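Putative 2OG-Fe(II) oxygenase family protein (Caulobacter crescentus CB15, PDB 3OOX) probably acts as an Fe(II)- and 2-oxoglutarate-dependent oxygenase, perhaps forming ethylene from 2-oxoglutarate while also oxidising L-arginine. Local coordinates at residues A76-F82 with L95-H100; L134-D139 with N168-R172; R237-V242 with I277-C283. The contacts are given in a common frame with arbitrary orientation. Numbering follows the deposited sequence.

Interaction 1 of 3, residues A76-F82 with L95-H100; sequences ARGYIPF and LKEFWH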
loop_
_atom_site.group_PDB
_atom_site.type_symbol
_atom_site.label_atom_id
_atom_site.label_comp_id
_atom_site.label_asym_id
_atom_site.label_seq_id
_atom_site.Cartn_x
_atom_site.Cartn_y
_atom_site.Cartn_z
ATOM N N ALA A 76 2.254 8.137 -12.838
ATOM C CA ALA A 76 1.129 7.549 -12.178
ATOM C C ALA A 76 0.645 6.253 -12.840
ATOM O O ALA A 76 -0.062 5.453 -12.219
ATOM C CB ALA A 76 -0.030 8.568 -12.148
ATOM N N ARG A 77 1.015 6.071 -14.109
ATOM C CA ARG A 77 0.747 4.822 -14.832
ATOM C C ARG A 77 2.015 4.443 -15.553
ATOM O O ARG A 77 2.762 5.296 -15.955
ATOM C CB ARG A 77 -0.378 5.037 -15.853
ATOM C CG ARG A 77 -1.729 5.503 -15.270
ATOM C CD ARG A 77 -2.415 4.448 -14.471
ATOM N NE ARG A 77 -3.709 4.903 -13.920
ATOM C CZ ARG A 77 -3.890 5.378 -12.688
ATOM N NH1 ARG A 77 -2.882 5.496 -11.825
ATOM N NH2 ARG A 77 -5.109 5.743 -12.278
ATOM N N GLY A 78 2.271 3.143 -15.691
ATOM C CA GLY A 78 3.461 2.713 -16.410
ATOM C C GLY A 78 4.757 2.799 -15.618
ATOM O O GLY A 78 4.783 2.594 -14.408
ATOM N N TYR A 79 5.841 3.065 -16.337
ATOM C CA TYR A 79 7.194 2.858 -15.844
ATOM C C TYR A 79 7.815 4.160 -15.340
ATOM O O TYR A 79 7.640 5.228 -15.931
ATOM C CB TYR A 79 8.029 2.279 -16.986
ATOM C CG TYR A 79 9.478 2.068 -16.661
ATOM C CD1 TYR A 79 9.850 1.154 -15.693
ATOM C CD2 TYR A 79 10.458 2.742 -17.351
ATOM C CE1 TYR A 79 11.190 0.928 -15.390
ATOM C CE2 TYR A 79 11.825 2.537 -17.064
ATOM C CZ TYR A 79 12.163 1.638 -16.063
ATOM O OH TYR A 79 13.500 1.413 -15.768
ATOM N N ILE A 80 8.581 4.059 -14.239
ATOM C CA ILE A 80 9.418 5.146 -13.765
ATOM C C ILE A 80 10.849 4.604 -13.690
ATOM O O ILE A 80 11.109 3.632 -12.977
ATOM C CB ILE A 80 9.005 5.640 -12.357
ATOM C CG1 ILE A 80 7.526 6.073 -12.333
ATOM C CG2 ILE A 80 9.940 6.762 -11.917
ATOM C CD1 ILE A 80 7.023 6.501 -10.938
ATOM N N PRO A 81 11.759 5.225 -14.428
ATOM C CA PRO A 81 13.148 4.776 -14.425
ATOM C C PRO A 81 13.929 5.201 -13.203
ATOM O O PRO A 81 13.458 5.980 -12.400
ATOM C CB PRO A 81 13.726 5.431 -15.679
ATOM C CG PRO A 81 13.013 6.674 -15.785
ATOM C CD PRO A 81 11.593 6.382 -15.327
ATOM N N PHE A 82 15.136 4.662 -13.089
ATOM C CA PHE A 82 16.094 5.105 -12.086
ATOM C C PHE A 82 16.268 6.610 -12.175
ATOM O O PHE A 82 16.270 7.173 -13.263
ATOM C CB PHE A 82 17.448 4.380 -12.277
ATOM C CG PHE A 82 17.337 2.884 -12.230
ATOM C CD1 PHE A 82 16.928 2.240 -11.078
ATOM C CD2 PHE A 82 17.606 2.114 -13.353
ATOM C CE1 PHE A 82 16.800 0.868 -11.018
ATOM C CE2 PHE A 82 17.480 0.725 -13.307
ATOM C CZ PHE A 82 17.078 0.102 -12.131
ATOM N N LEU A 95 18.899 3.595 -6.207
ATOM C CA LEU A 95 18.446 3.079 -7.494
ATOM C C LEU A 95 17.270 2.140 -7.323
ATOM O O LEU A 95 17.392 1.032 -6.771
ATOM C CB LEU A 95 19.569 2.350 -8.219
ATOM C CG LEU A 95 20.731 3.264 -8.592
ATOM C CD1 LEU A 95 21.911 2.428 -9.123
ATOM C CD2 LEU A 95 20.326 4.328 -9.606
ATOM N N LYS A 96 16.111 2.598 -7.796
ATOM C CA LYS A 96 14.915 1.787 -7.782
ATOM C C LYS A 96 14.074 2.197 -8.991
ATOM O O LYS A 96 14.116 3.360 -9.435
ATOM C CB LYS A 96 14.191 1.972 -6.467
ATOM C CG LYS A 96 13.657 3.384 -6.257
ATOM C CD LYS A 96 13.532 3.766 -4.805
ATOM C CE LYS A 96 13.134 5.239 -4.640
ATOM N NZ LYS A 96 14.268 6.195 -4.728
ATOM N N GLU A 97 13.337 1.238 -9.530
ATOM C CA GLU A 97 12.498 1.471 -10.685
ATOM C C GLU A 97 11.101 0.948 -10.376
ATOM O O GLU A 97 10.935 0.039 -9.563
ATOM C CB GLU A 97 13.088 0.824 -11.944
ATOM C CG GLU A 97 13.357 -0.676 -11.829
ATOM C CD GLU A 97 14.001 -1.271 -13.056
ATOM O OE1 GLU A 97 13.896 -0.666 -14.146
ATOM O OE2 GLU A 97 14.593 -2.364 -12.906
ATOM N N PHE A 98 10.085 1.543 -10.993
ATOM C CA PHE A 98 8.686 1.312 -10.654
ATOM C C PHE A 98 7.847 0.971 -11.884
ATOM O O PHE A 98 8.109 1.483 -12.964
ATOM C CB PHE A 98 8.022 2.600 -10.123
ATOM C CG PHE A 98 8.644 3.178 -8.842
ATOM C CD1 PHE A 98 9.809 3.929 -8.881
ATOM C CD2 PHE A 98 7.983 3.074 -7.640
ATOM C CE1 PHE A 98 10.323 4.488 -7.745
ATOM C CE2 PHE A 98 8.490 3.640 -6.472
ATOM C CZ PHE A 98 9.665 4.323 -6.523
ATOM N N TRP A 99 6.779 0.221 -11.640
ATOM C CA TRP A 99 5.641 0.123 -12.551
ATOM C C TRP A 99 4.385 0.401 -11.728
ATOM O O TRP A 99 4.220 -0.174 -10.656
ATOM C CB TRP A 99 5.519 -1.283 -13.164
ATOM C CG TRP A 99 4.383 -1.341 -14.143
ATOM C CD1 TRP A 99 3.064 -1.600 -13.870
ATOM C CD2 TRP A 99 4.465 -1.097 -15.551
ATOM N NE1 TRP A 99 2.317 -1.538 -15.026
ATOM C CE2 TRP A 99 3.158 -1.222 -16.068
ATOM C CE3 TRP A 99 5.518 -0.812 -16.435
ATOM C CZ2 TRP A 99 2.883 -1.059 -17.441
ATOM C CZ3 TRP A 99 5.235 -0.638 -17.809
ATOM C CH2 TRP A 99 3.929 -0.773 -18.284
ATOM N N HIS A 100 3.516 1.262 -12.213
ATOM C CA HIS A 100 2.249 1.499 -11.551
ATOM C C HIS A 100 1.055 1.113 -12.411
ATOM O O HIS A 100 0.959 1.525 -13.570
ATOM C CB HIS A 100 2.123 2.967 -11.180
ATOM C CG HIS A 100 3.016 3.355 -10.052
ATOM N ND1 HIS A 100 3.884 4.420 -10.121
ATOM C CD2 HIS A 100 3.188 2.800 -8.826
ATOM C CE1 HIS A 100 4.545 4.514 -8.973
ATOM N NE2 HIS A 100 4.144 3.538 -8.171
HETATM O O HOH W 1 12.932 5.760 -9.788
#

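Interaction 2 of 3, residues L134-D139 with N168-R172; sequences LYNSLD and NSVLR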
loop_
_atom_site.group_PDB
_atom_site.type_symbol
_atom_site.label_atom_id
_atom_site.label_comp_id
_atom_site.label_asym_id
_atom_site.label_seq_id
_atom_site.Cartn_x
_atom_site.Cartn_y
_atom_site.Cartn_z
ATOM N N LEU A 134 -3.420 -9.841 -9.574
ATOM C CA LEU A 134 -2.882 -9.467 -8.273
ATOM C C LEU A 134 -3.530 -8.191 -7.732
ATOM O O LEU A 134 -3.843 -8.099 -6.528
ATOM C CB LEU A 134 -1.351 -9.347 -8.329
ATOM C CG LEU A 134 -0.639 -9.081 -6.982
ATOM C CD1 LEU A 134 -0.873 -10.160 -5.952
ATOM C CD2 LEU A 134 0.878 -8.870 -7.173
ATOM N N TYR A 135 -3.741 -7.223 -8.619
ATOM C CA TYR A 135 -4.445 -5.966 -8.297
ATOM C C TYR A 135 -5.812 -6.285 -7.661
ATOM O O TYR A 135 -6.137 -5.843 -6.561
ATOM C CB TYR A 135 -4.619 -5.113 -9.563
ATOM C CG TYR A 135 -5.301 -3.768 -9.371
ATOM C CD1 TYR A 135 -6.660 -3.688 -9.072
ATOM C CD2 TYR A 135 -4.584 -2.579 -9.424
ATOM C CE1 TYR A 135 -7.284 -2.503 -8.892
ATOM C CE2 TYR A 135 -5.214 -1.331 -9.228
ATOM C CZ TYR A 135 -6.583 -1.314 -8.949
ATOM O OH TYR A 135 -7.206 -0.123 -8.714
ATOM N N ASN A 136 -6.569 -7.109 -8.369
ATOM C CA ASN A 136 -7.925 -7.399 -7.908
ATOM C C ASN A 136 -7.944 -8.312 -6.690
ATOM O O ASN A 136 -8.821 -8.181 -5.821
ATOM C CB ASN A 136 -8.739 -7.981 -9.077
ATOM C CG ASN A 136 -9.027 -6.936 -10.157
ATOM O OD1 ASN A 136 -8.691 -7.153 -11.338
ATOM N ND2 ASN A 136 -9.595 -5.805 -9.765
ATOM N N SER A 137 -6.978 -9.219 -6.586
ATOM C CA SER A 137 -6.857 -10.064 -5.419
ATOM C C SER A 137 -6.536 -9.279 -4.145
ATOM O O SER A 137 -7.101 -9.527 -3.088
ATOM C CB SER A 137 -5.771 -11.099 -5.669
ATOM O OG SER A 137 -5.598 -11.892 -4.535
ATOM N N LEU A 138 -5.589 -8.350 -4.257
ATOM C CA LEU A 138 -5.234 -7.527 -3.098
ATOM C C LEU A 138 -6.353 -6.534 -2.770
ATOM O O LEU A 138 -6.585 -6.229 -1.601
ATOM C CB LEU A 138 -3.900 -6.839 -3.339
ATOM C CG LEU A 138 -2.705 -7.792 -3.291
ATOM C CD1 LEU A 138 -1.436 -7.099 -3.801
ATOM C CD2 LEU A 138 -2.476 -8.359 -1.903
ATOM N N ASP A 139 -7.029 -6.019 -3.798
ATOM C CA ASP A 139 -8.180 -5.119 -3.587
ATOM C C ASP A 139 -9.268 -5.879 -2.819
ATOM O O ASP A 139 -9.891 -5.333 -1.895
ATOM C CB ASP A 139 -8.744 -4.582 -4.920
ATOM C CG ASP A 139 -9.628 -3.381 -4.736
ATOM O OD1 ASP A 139 -9.296 -2.499 -3.917
ATOM O OD2 ASP A 139 -10.668 -3.296 -5.439
ATOM N N ASN A 168 -9.521 4.605 -6.410
ATOM C CA ASN A 168 -8.382 5.022 -7.238
ATOM C C ASN A 168 -7.115 4.331 -6.744
ATOM O O ASN A 168 -6.099 4.970 -6.468
ATOM C CB ASN A 168 -8.231 6.530 -7.181
ATOM C CG ASN A 168 -7.434 7.095 -8.335
ATOM O OD1 ASN A 168 -6.907 6.386 -9.210
ATOM N ND2 ASN A 168 -7.345 8.436 -8.337
ATOM N N SER A 169 -7.199 3.015 -6.625
ATOM C CA SER A 169 -6.151 2.200 -6.040
ATOM C C SER A 169 -5.047 1.899 -7.024
ATOM O O SER A 169 -5.269 1.829 -8.242
ATOM C CB SER A 169 -6.743 0.909 -5.446
ATOM O OG SER A 169 -7.720 1.244 -4.458
ATOM N N VAL A 170 -3.850 1.699 -6.485
ATOM C CA VAL A 170 -2.658 1.502 -7.326
ATOM C C VAL A 170 -1.894 0.295 -6.821
ATOM O O VAL A 170 -1.572 0.209 -5.643
ATOM C CB VAL A 170 -1.782 2.730 -7.329
ATOM C CG1 VAL A 170 -0.453 2.452 -8.065
ATOM C CG2 VAL A 170 -2.480 3.934 -7.984
ATOM N N LEU A 171 -1.584 -0.615 -7.753
ATOM C CA LEU A 171 -0.624 -1.693 -7.525
ATOM C C LEU A 171 0.712 -1.207 -8.036
ATOM O O LEU A 171 0.839 -0.825 -9.214
ATOM C CB LEU A 171 -0.999 -2.962 -8.275
ATOM C CG LEU A 171 -0.059 -4.148 -8.141
ATOM C CD1 LEU A 171 0.084 -4.576 -6.664
ATOM C CD2 LEU A 171 -0.551 -5.342 -8.995
ATOM N N ARG A 172 1.710 -1.138 -7.139
ATOM C CA ARG A 172 3.042 -0.711 -7.492
ATOM C C ARG A 172 3.920 -1.956 -7.538
ATOM O O ARG A 172 3.916 -2.774 -6.629
ATOM C CB ARG A 172 3.591 0.214 -6.409
ATOM C CG ARG A 172 5.101 0.570 -6.557
ATOM C CD ARG A 172 5.543 1.477 -5.413
ATOM N NE ARG A 172 5.010 2.820 -5.553
ATOM C CZ ARG A 172 5.086 3.749 -4.607
ATOM N NH1 ARG A 172 5.672 3.485 -3.440
ATOM N NH2 ARG A 172 4.562 4.931 -4.841
HETATM O O HOH W 2 -10.131 0.204 -4.395
#

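Interaction 3 of 3, residues R237-V242 with I277-C283; sequences RLTNNV and IKTLQNC. With EDO (1,2-ethanediol), chain H; EDO (1,2-ethanediol), chain G.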
loop_
_atom_site.group_PDB
_atom_site.type_symbol
_atom_site.label_atom_id
_atom_site.label_comp_id
_atom_site.label_asym_id
_atom_site.label_seq_id
_atom_site.Cartn_x
_atom_site.Cartn_y
_atom_site.Cartn_z
ATOM N N ARG A 237 -8.110 10.236 8.711
ATOM C CA ARG A 237 -8.967 11.424 8.758
ATOM C C ARG A 237 -10.429 11.043 9.014
ATOM O O ARG A 237 -11.104 11.664 9.863
ATOM C CB ARG A 237 -8.826 12.233 7.479
ATOM C CG ARG A 237 -9.781 13.414 7.390
ATOM C CD ARG A 237 -9.363 14.400 6.336
ATOM N NE ARG A 237 -10.382 15.444 6.209
ATOM C CZ ARG A 237 -10.160 16.691 5.823
ATOM N NH1 ARG A 237 -8.930 17.129 5.532
ATOM N NH2 ARG A 237 -11.193 17.547 5.725
ATOM N N LEU A 238 -10.902 10.001 8.334
ATOM C CA LEU A 238 -12.279 9.542 8.539
ATOM C C LEU A 238 -12.560 9.219 10.002
ATOM O O LEU A 238 -13.648 9.525 10.507
ATOM C CB LEU A 238 -12.562 8.338 7.649
ATOM C CG LEU A 238 -13.945 7.689 7.800
ATOM C CD1 LEU A 238 -15.048 8.665 7.360
ATOM C CD2 LEU A 238 -14.010 6.374 6.994
ATOM N N THR A 239 -11.596 8.607 10.690
ATOM C CA THR A 239 -11.756 8.160 12.088
ATOM C C THR A 239 -11.356 9.202 13.126
ATOM O O THR A 239 -11.171 8.852 14.302
ATOM C CB THR A 239 -10.950 6.860 12.350
ATOM O OG1 THR A 239 -9.545 7.139 12.199
ATOM C CG2 THR A 239 -11.371 5.728 11.400
ATOM N N ASN A 240 -11.219 10.455 12.712
ATOM C CA ASN A 240 -10.806 11.526 13.637
ATOM C C ASN A 240 -9.547 11.127 14.394
ATOM O O ASN A 240 -9.370 11.410 15.600
ATOM C CB ASN A 240 -11.910 11.851 14.639
ATOM C CG ASN A 240 -11.800 13.260 15.176
ATOM O OD1 ASN A 240 -11.318 14.174 14.479
ATOM N ND2 ASN A 240 -12.292 13.465 16.402
ATOM N N ASN A 241 -8.656 10.484 13.636
ATOM C CA ASN A 241 -7.335 10.035 14.125
ATOM C C ASN A 241 -7.354 8.916 15.170
ATOM O O ASN A 241 -6.325 8.596 15.749
ATOM C CB ASN A 241 -6.491 11.252 14.569
ATOM C CG ASN A 241 -6.133 12.158 13.402
ATOM O OD1 ASN A 241 -6.994 12.620 12.691
ATOM N ND2 ASN A 241 -4.843 12.378 13.188
ATOM N N VAL A 242 -8.497 8.277 15.370
ATOM C CA VAL A 242 -8.601 7.110 16.234
ATOM C C VAL A 242 -7.677 5.990 15.699
ATOM O O VAL A 242 -6.968 5.356 16.466
ATOM C CB VAL A 242 -10.062 6.638 16.369
ATOM C CG1 VAL A 242 -10.117 5.233 16.984
ATOM C CG2 VAL A 242 -10.873 7.621 17.236
ATOM N N ILE A 277 -15.448 12.192 2.615
ATOM C CA ILE A 277 -14.886 11.856 3.901
ATOM C C ILE A 277 -15.423 12.855 4.911
ATOM O O ILE A 277 -15.061 14.039 4.892
ATOM C CB ILE A 277 -13.310 11.870 3.894
ATOM C CG1 ILE A 277 -12.766 10.948 2.802
ATOM C CG2 ILE A 277 -12.749 11.528 5.276
ATOM C CD1 ILE A 277 -11.261 11.112 2.606
ATOM N N LYS A 278 -16.292 12.360 5.780
ATOM C CA LYS A 278 -16.934 13.141 6.828
ATOM C C LYS A 278 -16.741 12.388 8.146
ATOM O O LYS A 278 -16.992 11.186 8.250
ATOM C CB LYS A 278 -18.413 13.363 6.500
ATOM C CG LYS A 278 -19.180 14.067 7.614
ATOM C CD LYS A 278 -20.616 14.367 7.186
ATOM C CE LYS A 278 -21.339 15.172 8.259
ATOM N NZ LYS A 278 -21.462 14.416 9.548
ATOM N N THR A 279 -16.251 13.102 9.156
ATOM C CA THR A 279 -15.779 12.450 10.374
ATOM C C THR A 279 -16.823 11.522 10.971
ATOM O O THR A 279 -17.999 11.901 11.128
ATOM C CB THR A 279 -15.376 13.488 11.433
ATOM O OG1 THR A 279 -14.623 14.540 10.793
ATOM C CG2 THR A 279 -14.587 12.800 12.576
ATOM N N LEU A 280 -16.402 10.312 11.328
ATOM C CA LEU A 280 -17.317 9.369 11.972
ATOM C C LEU A 280 -17.744 9.954 13.310
ATOM O O LEU A 280 -16.916 10.311 14.153
ATOM C CB LEU A 280 -16.650 8.014 12.174
ATOM C CG LEU A 280 -16.263 7.247 10.897
ATOM C CD1 LEU A 280 -15.483 6.005 11.267
ATOM C CD2 LEU A 280 -17.493 6.881 10.066
ATOM N N GLN A 281 -19.058 10.039 13.533
ATOM C CA GLN A 281 -19.515 10.711 14.730
ATOM C C GLN A 281 -19.141 9.957 15.983
ATOM O O GLN A 281 -18.914 10.574 17.016
ATOM C CB GLN A 281 -21.017 11.012 14.673
ATOM C CG GLN A 281 -21.307 12.303 13.888
ATOM C CD GLN A 281 -20.749 13.561 14.583
ATOM O OE1 GLN A 281 -20.955 13.774 15.788
ATOM N NE2 GLN A 281 -20.036 14.394 13.821
ATOM N N ASN A 282 -19.024 8.629 15.898
ATOM C CA ASN A 282 -18.599 7.863 17.072
ATOM C C ASN A 282 -17.106 7.978 17.391
ATOM O O ASN A 282 -16.656 7.496 18.433
ATOM C CB ASN A 282 -19.090 6.407 17.019
ATOM C CG ASN A 282 -18.406 5.580 15.975
ATOM O OD1 ASN A 282 -17.561 6.066 15.222
ATOM N ND2 ASN A 282 -18.781 4.294 15.909
ATOM N N CYS A 283 -16.361 8.648 16.499
ATOM C CA CYS A 283 -14.970 9.024 16.773
ATOM C C CYS A 283 -14.811 10.467 17.242
ATOM O O CYS A 283 -13.681 10.940 17.438
ATOM C CB CYS A 283 -14.112 8.795 15.529
ATOM S SG CYS A 283 -14.047 7.064 15.025
HETATM C C1 EDO H . -21.373 7.777 11.356
HETATM O O1 EDO H . -20.895 9.140 11.533
HETATM C C2 EDO H . -20.665 6.703 12.207
HETATM O O2 EDO H . -20.631 6.994 13.620
HETATM C C1 EDO G . -10.022 21.241 4.902
HETATM O O1 EDO G . -11.006 20.213 5.068
HETATM C C2 EDO G . -8.626 20.692 5.177
HETATM O O2 EDO G . -8.293 19.641 4.260
HETATM O O HOH W 3 -13.067 13.381 8.771
HETATM O O HOH W 4 -13.103 15.095 6.551
#

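Interaction 1 of 3, residues A76-F82 with L95-H100
Strands 78-80 and 97-100 run antiparallel, their short axes 4.6 Å apart at 161°. Gly78-His100 and Ile80-Phe98 are hydrogen-bonded pairs: Gly78 N to His100 O is 3.0 Å, His100 N to Gly78 O 2.9 Å, Ile80 N to Phe98 O 2.9 Å and Phe98 N to Ile80 O 3.1 Å. The non-hydrogen-bonded pair Tyr79-Trp99 lies between them. Past the ladder a water continues the pairing, 2.7 Å from both Pro81 O and Lys96 O. Ile80, Phe98 and His100 share one face, where Ile80 CB meets Phe98 CB at 3.9 Å. On the other face, the Trp99 six-membered ring lies over Gly78 CA (3.8 Å to the centroid, 3° off its normal), a CH-pi contact. Tyr79 OH donates to Glu97 OE1 at 2.7 Å. As Glu97 also forms a salt bridge with Lys66 and a hydrogen bond with His175, the chemistry implies that this edge hairpin is fixed by side-chain polar links as well as by its backbone ladder.

Interaction 2 of 3, residues L134-D139 with N168-R172
Tyr135 lays its ring along the start of strand 170-172, with CD2 3.8 Å from Leu171 CB and CE2 4.3 Å from Val170 CA. Its t rotamer carries the hydroxyl past the strand's first residue, where Tyr135 OH donates to Ser169 O at 2.8 Å. The side chain thus combines apolar contacts from its ring carbons with a polar bond at its hydroxyl, and that bond holds a backbone carbonyl in the loop that leads into the strand.

Leu171 supplies the apolar counterpart. Its CA-to-CB bond points toward the helix, and its CD2 lies 4.1 Å from Leu134 CB while its CD1 lies 4.1 Å from Leu138 CD1. Leu134 and Leu138 are one helical turn apart, as the 2.9 Å bond from Leu138 N to Leu134 O confirms, so the strand residue meets both on the same side of the helix. Farther along, Asp139 and Ser169 are joined through a water, 2.9 Å from Asp139 OD1 and 2.6 Å from Ser169 OG. Each has a stronger partner elsewhere: Asp139 forms a salt bridge with Arg103, and Ser169 OG bonds His270 N. The Tyr135 ring also meets Phe267 edge-to-face.

The axes of helix segment 134-139 and strand 170-172 approach to 8.8 Å, with 117° between their N-to-C directions, so this part of the helix runs across the strand rather than along it. Long-helix packing of this kind against the larger sheet of the double-stranded beta-helix (jelly-roll) core is characteristic of 2-oxoglutarate-dependent oxygenases of the iron/ascorbate family.

Interaction 3 of 3, residues R237-V242 with I277-C283
Leu238, the last helical residue of 233-238, forms the apolar centre of this contact: its CB lies 4.0 Å from Ile277 CG2 and its CG 3.9 Å from Leu280 CG. Directly after it the helix ends in a Schellman motif, with Asn240 as the C-prime residue at positive phi, a 3.1 Å bond from Asn240 N to Arg237 O and the characteristic bond from Asn241 N back to Glu236 O. A type I' turn from Thr239 to Val242 overlaps this motif, closed by Val242 N to Thr239 O at 2.9 Å; its two central residues, Asn240 and Asn241, both have positive phi. The turn brings Val242 CG2 to 3.8 Å from Cys283 CB, widening the apolar patch.

Around that patch the helix end and the loop exchange polar groups. Leu280 N donates to Leu238 O at 3.0 Å and an angle of 171°, so the loop satisfies a carbonyl at the helix terminus. One water spans Arg237 O and Thr279 OG1, at 2.8 Å from each; Thr279 OG1 is also bonded to Asp290. A second water lies 2.8 Å from both Arg237 NE and Ile277 O. Asn240 reaches further, its OD1 accepting from Arg291 N and its ND2 bonding Pro289 O. The same amide also ties the turn to the 3-10 segment 281-283: Asn240 ND2 donates to Cys283 O at 3.1 Å.

From the N terminus the three contacts close in series, none nested in or crossing another. Interaction 1 spans 12 residues without helix or strand and forms the edge of the larger sheet. The chain then passes from strand 97-101 to helix 127-152; interaction 2 closes a mostly helical link of 28 residues by setting that helix against strand 170-176. These strands are sheet neighbours, so the two contacts touch, with a probable 2.8 Å hydrogen bond between His100 NE2 and Arg172 NE. Interaction 3 closes a 34-residue excursion containing strands 248-250 and 262-269 and joins the end of helix 233-238 to a late loop. Its centre is 34 Å from that of interaction 1, across the chain's centre.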